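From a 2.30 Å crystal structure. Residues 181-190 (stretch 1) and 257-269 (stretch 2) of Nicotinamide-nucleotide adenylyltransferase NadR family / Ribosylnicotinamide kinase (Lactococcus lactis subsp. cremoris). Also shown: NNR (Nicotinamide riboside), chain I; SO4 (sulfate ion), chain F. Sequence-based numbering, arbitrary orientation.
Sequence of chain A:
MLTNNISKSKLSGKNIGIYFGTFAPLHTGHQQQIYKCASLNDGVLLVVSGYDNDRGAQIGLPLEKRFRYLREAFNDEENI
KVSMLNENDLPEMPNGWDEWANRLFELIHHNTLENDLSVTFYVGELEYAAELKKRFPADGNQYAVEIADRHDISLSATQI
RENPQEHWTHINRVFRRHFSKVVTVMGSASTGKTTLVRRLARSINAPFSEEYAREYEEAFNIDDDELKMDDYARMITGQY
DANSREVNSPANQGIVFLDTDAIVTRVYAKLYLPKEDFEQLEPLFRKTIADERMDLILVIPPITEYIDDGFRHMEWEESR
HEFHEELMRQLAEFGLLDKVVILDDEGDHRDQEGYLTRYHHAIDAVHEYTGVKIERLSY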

# COMPACT_ATOMS: atom_id res chain seq x y z
N LYS A 181 0.16 -3.70 7.15
CA LYS A 181 -0.82 -3.70 8.23
C LYS A 181 -0.78 -2.38 8.99
O LYS A 181 0.30 -1.82 9.23
CB LYS A 181 -0.55 -4.88 9.17
CG LYS A 181 -0.91 -6.27 8.59
CD LYS A 181 -2.37 -6.53 8.69
CE LYS A 181 -2.75 -7.95 8.24
NZ LYS A 181 -2.37 -8.13 6.81
N VAL A 182 -1.94 -1.89 9.41
CA VAL A 182 -2.04 -0.57 10.03
C VAL A 182 -2.88 -0.69 11.30
O VAL A 182 -4.03 -1.14 11.25
CB VAL A 182 -2.65 0.46 9.06
CG1 VAL A 182 -2.81 1.84 9.72
CG2 VAL A 182 -1.80 0.58 7.78
N VAL A 183 -2.30 -0.28 12.43
CA VAL A 183 -2.98 -0.22 13.72
C VAL A 183 -3.09 1.24 14.13
O VAL A 183 -2.07 1.93 14.22
CB VAL A 183 -2.19 -0.99 14.80
CG1 VAL A 183 -2.90 -0.93 16.14
CG2 VAL A 183 -1.92 -2.40 14.37
N THR A 184 -4.30 1.70 14.41
CA THR A 184 -4.54 3.09 14.79
C THR A 184 -5.07 3.14 16.21
O THR A 184 -6.00 2.41 16.55
CB THR A 184 -5.53 3.76 13.83
OG1 THR A 184 -5.03 3.69 12.49
CG2 THR A 184 -5.71 5.23 14.21
N VAL A 185 -4.50 4.02 17.03
CA VAL A 185 -4.94 4.19 18.41
C VAL A 185 -5.78 5.46 18.51
O VAL A 185 -5.42 6.50 17.95
CB VAL A 185 -3.74 4.24 19.37
CG1 VAL A 185 -4.22 4.46 20.78
CG2 VAL A 185 -2.91 2.96 19.26
N MET A 186 -6.90 5.38 19.21
CA MET A 186 -7.85 6.48 19.34
C MET A 186 -8.26 6.65 20.80
O MET A 186 -8.39 5.66 21.54
CB MET A 186 -9.11 6.23 18.47
CG MET A 186 -8.83 6.03 16.97
SD MET A 186 -10.38 5.92 16.03
CE MET A 186 -9.75 5.61 14.37
N GLY A 187 -8.46 7.89 21.22
CA GLY A 187 -8.85 8.15 22.59
C GLY A 187 -8.77 9.63 22.90
O GLY A 187 -8.23 10.42 22.12
N SER A 188 -9.33 9.99 24.05
CA SER A 188 -9.29 11.37 24.53
C SER A 188 -7.85 11.77 24.84
O SER A 188 -6.94 10.95 24.92
CB SER A 188 -10.12 11.53 25.80
OG SER A 188 -11.39 10.92 25.68
N ALA A 189 -7.66 13.07 25.05
CA ALA A 189 -6.36 13.56 25.50
C ALA A 189 -6.07 13.13 26.93
O ALA A 189 -6.98 12.99 27.76
CB ALA A 189 -6.31 15.08 25.40
N SER A 190 -4.79 12.89 27.21
CA SER A 190 -4.28 12.55 28.55
C SER A 190 -4.80 11.21 29.04
O SER A 190 -5.07 11.04 30.23
CB SER A 190 -4.62 13.64 29.58
OG SER A 190 -4.17 14.92 29.17
O2R NNR I . 0.17 7.32 2.20
C2R NNR I . -0.83 6.30 2.08
C3R NNR I . -1.18 5.99 0.64
O3R NNR I . -0.44 6.78 -0.30
C4R NNR I . -2.67 6.27 0.49
C5R NNR I . -3.43 5.02 0.07
O5R NNR I . -4.82 5.31 -0.01
O4R NNR I . -3.16 6.72 1.76
C1R NNR I . -2.12 6.77 2.74
N1 NNR I . -2.45 5.89 3.86
C2 NNR I . -2.94 6.41 4.99
C6 NNR I . -2.26 4.57 3.74
C5 NNR I . -2.56 3.70 4.78
C4 NNR I . -3.07 4.22 5.97
C3 NNR I . -3.26 5.59 6.07
C7 NNR I . -3.81 6.19 7.33
O7 NNR I . -3.57 7.35 7.59
N7 NNR I . -4.55 5.42 8.14
S SO4 F . -2.17 11.04 25.61
O1 SO4 F . -1.44 10.84 26.87
O2 SO4 F . -2.53 12.44 25.43
O3 SO4 F . -1.37 10.69 24.45
O4 SO4 F . -3.38 10.23 25.70
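Stretch 2, residues 257-269: FLDTDAIVTRVYA

Stretch 2 lies on stretch 1 as a neighbouring parallel β-strand that leads, through a short loop, into an N-capped helix that packs against Met 186. Residues 257-259 complete a strand that begins earlier in the chain, and its axis approaches that of strand 181-187 to 4.6 Å. The two run in the same sense, with a signed crossing angle of -26°, and the contact as a whole buries 593 Å², both sides summed.

The register pairs Val 183 with Phe 257, Thr 184 with Leu 258 and Val 185 with Asp 259, at CA-CA distances of 4.8, 4.5 and 5.3 Å. Extended backbone angles on both sides allow the staggered bonding of a parallel sheet. Leu 258 N donates to Val 183 O at 2.8 Å, and Leu 258 O accepts from Val 185 N, also at 2.8 Å and almost linearly (174°), so that Leu 258 is held by both its amide and its carbonyl. One step further, Thr 260 N donates to Val 185 O at 2.9 Å, extending the ladder just past the strand. CA-H...O contacts fill the spaces between these bonds: Phe 257 CA lies 3.2 Å from Val 183 O, and Thr 184 CA lies 3.4 Å from Leu 258 O.

Side chains alternate between the two faces of the sheet. On the face shared by Val 183, Val 185, Phe 257 and Asp 259, the phenylalanine ring, with chi1 in the m well, meets its bridge partner obliquely, Phe 257 CD2 being 3.7 Å from Val 183 CB. On the other face, Leu 258 reaches diagonally to Val 182, with CD1 3.6 Å from Val 182 CG1, and lies beside Thr 184, whose OG1 is 3.7 Å from Leu 258 CD1. That hydroxyl is buried by the contact without a polar partner. Leu 258 CD1 also approaches the nicotinamide riboside, 3.3 Å from its N7.

After the strand, Thr 260 adopts a positive phi of 69°, and the chain turns into helix 262-269. Asp 261 caps the helix: its OD1 accepts from Val 264 N at 3.1 Å, while the bond from Ile 263 N to OD2, at 3.4 Å, is weak. The helix runs in nearly the same direction as strand 181-187, with 16° between their axes and a closest approach of 8.9 Å. Met 186 helps fill this gap with an extended side chain (chi2 and chi3 both t). Its CG packs 3.6 Å from Val 264 CG2, and its CE reaches to 3.3 Å from Asp 261 OD1 and 4.4 Å from Ile 263 CB.

Two turns along the helix from Asp 261, the CA-to-CB bond of Tyr 268 points sideways, but its OH comes close to the loop residues Ser 188 and Ala 189. The OH accepts a weak hydrogen bond from Ala 189 N at 3.3 Å and donates to a water 2.9 Å away; the same water donates to Gly 187 O at 3.1 Å, bridging Tyr 268 OH to the backbone of stretch 1.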

# COMPACT_ATOMS: atom_id res chain seq x y z
N PHE A 257 2.05 1.74 13.42
CA PHE A 257 1.15 2.20 14.47
C PHE A 257 0.90 3.69 14.30
O PHE A 257 1.84 4.46 14.11
CB PHE A 257 1.71 1.90 15.85
CG PHE A 257 1.74 0.43 16.18
CD1 PHE A 257 2.79 -0.38 15.75
CD2 PHE A 257 0.70 -0.14 16.89
CE1 PHE A 257 2.82 -1.74 16.03
CE2 PHE A 257 0.72 -1.52 17.20
CZ PHE A 257 1.79 -2.32 16.76
N LEU A 258 -0.37 4.09 14.33
CA LEU A 258 -0.76 5.47 14.10
C LEU A 258 -1.38 6.05 15.36
O LEU A 258 -2.32 5.47 15.92
CB LEU A 258 -1.74 5.56 12.93
CG LEU A 258 -1.24 5.01 11.59
CD1 LEU A 258 -2.30 5.27 10.52
CD2 LEU A 258 0.13 5.63 11.20
N ASP A 259 -0.89 7.23 15.77
CA ASP A 259 -1.42 7.94 16.94
C ASP A 259 -2.50 8.90 16.45
O ASP A 259 -2.23 10.06 16.09
CB ASP A 259 -0.30 8.68 17.67
CG ASP A 259 -0.71 9.10 19.09
OD1 ASP A 259 -1.91 9.01 19.40
OD2 ASP A 259 0.18 9.48 19.89
N THR A 260 -3.75 8.41 16.45
CA THR A 260 -4.96 9.11 16.02
C THR A 260 -5.00 9.36 14.51
O THR A 260 -4.03 9.10 13.79
CB THR A 260 -5.17 10.45 16.77
OG1 THR A 260 -4.32 11.47 16.24
CG2 THR A 260 -4.91 10.32 18.25
N ASP A 261 -6.14 9.84 14.02
CA ASP A 261 -6.41 9.94 12.59
C ASP A 261 -7.48 11.02 12.39
O ASP A 261 -7.82 11.76 13.32
CB ASP A 261 -6.87 8.59 12.06
CG ASP A 261 -8.30 8.30 12.44
OD1 ASP A 261 -8.72 8.69 13.56
OD2 ASP A 261 -9.03 7.75 11.59
N ALA A 262 -8.08 11.05 11.19
CA ALA A 262 -9.07 12.10 10.90
C ALA A 262 -10.37 11.89 11.67
O ALA A 262 -11.04 12.87 12.03
CB ALA A 262 -9.33 12.20 9.40
N ILE A 263 -10.75 10.63 11.95
CA ILE A 263 -11.95 10.39 12.74
C ILE A 263 -11.82 11.04 14.12
O ILE A 263 -12.74 11.68 14.62
CB ILE A 263 -12.25 8.89 12.84
CG1 ILE A 263 -12.65 8.35 11.48
CG2 ILE A 263 -13.34 8.62 13.87
CD1 ILE A 263 -13.12 6.96 11.49
N VAL A 264 -10.66 10.85 14.76
CA VAL A 264 -10.42 11.49 16.05
C VAL A 264 -10.57 13.01 15.93
O VAL A 264 -11.27 13.64 16.73
CB VAL A 264 -9.04 11.10 16.60
CG1 VAL A 264 -8.64 11.98 17.78
CG2 VAL A 264 -9.05 9.64 17.00
N THR A 265 -9.94 13.61 14.92
CA THR A 265 -10.10 15.05 14.73
C THR A 265 -11.55 15.41 14.45
O THR A 265 -12.02 16.46 14.88
CB THR A 265 -9.23 15.55 13.58
OG1 THR A 265 -7.87 15.18 13.84
CG2 THR A 265 -9.31 17.11 13.44
N ARG A 266 -12.28 14.53 13.75
CA ARG A 266 -13.68 14.79 13.45
C ARG A 266 -14.54 14.75 14.70
O ARG A 266 -15.57 15.43 14.76
CB ARG A 266 -14.19 13.80 12.40
CG ARG A 266 -15.54 14.18 11.79
CD ARG A 266 -15.98 13.19 10.70
NE ARG A 266 -17.28 13.54 10.11
CZ ARG A 266 -18.44 13.00 10.48
NH1 ARG A 266 -18.47 12.08 11.43
NH2 ARG A 266 -19.57 13.37 9.89
N VAL A 267 -14.15 13.97 15.69
CA VAL A 267 -14.89 13.98 16.95
C VAL A 267 -14.72 15.33 17.64
O VAL A 267 -15.70 15.95 18.07
CB VAL A 267 -14.45 12.81 17.84
CG1 VAL A 267 -15.07 12.96 19.22
CG2 VAL A 267 -14.83 11.47 17.20
N TYR A 268 -13.47 15.82 17.74
CA TYR A 268 -13.27 17.13 18.36
C TYR A 268 -14.01 18.22 17.60
O TYR A 268 -14.68 19.06 18.22
CB TYR A 268 -11.78 17.46 18.45
CG TYR A 268 -11.05 16.68 19.51
CD1 TYR A 268 -11.46 16.75 20.85
CD2 TYR A 268 -9.96 15.87 19.20
CE1 TYR A 268 -10.81 16.02 21.83
CE2 TYR A 268 -9.29 15.15 20.18
CZ TYR A 268 -9.72 15.23 21.49
OH TYR A 268 -9.05 14.51 22.47
N ALA A 269 -13.92 18.21 16.27
CA ALA A 269 -14.61 19.22 15.48
C ALA A 269 -16.11 19.20 15.74
O ALA A 269 -16.72 20.26 15.93
CB ALA A 269 -14.33 19.02 13.98
O HOH W 1 -6.65 13.07 21.62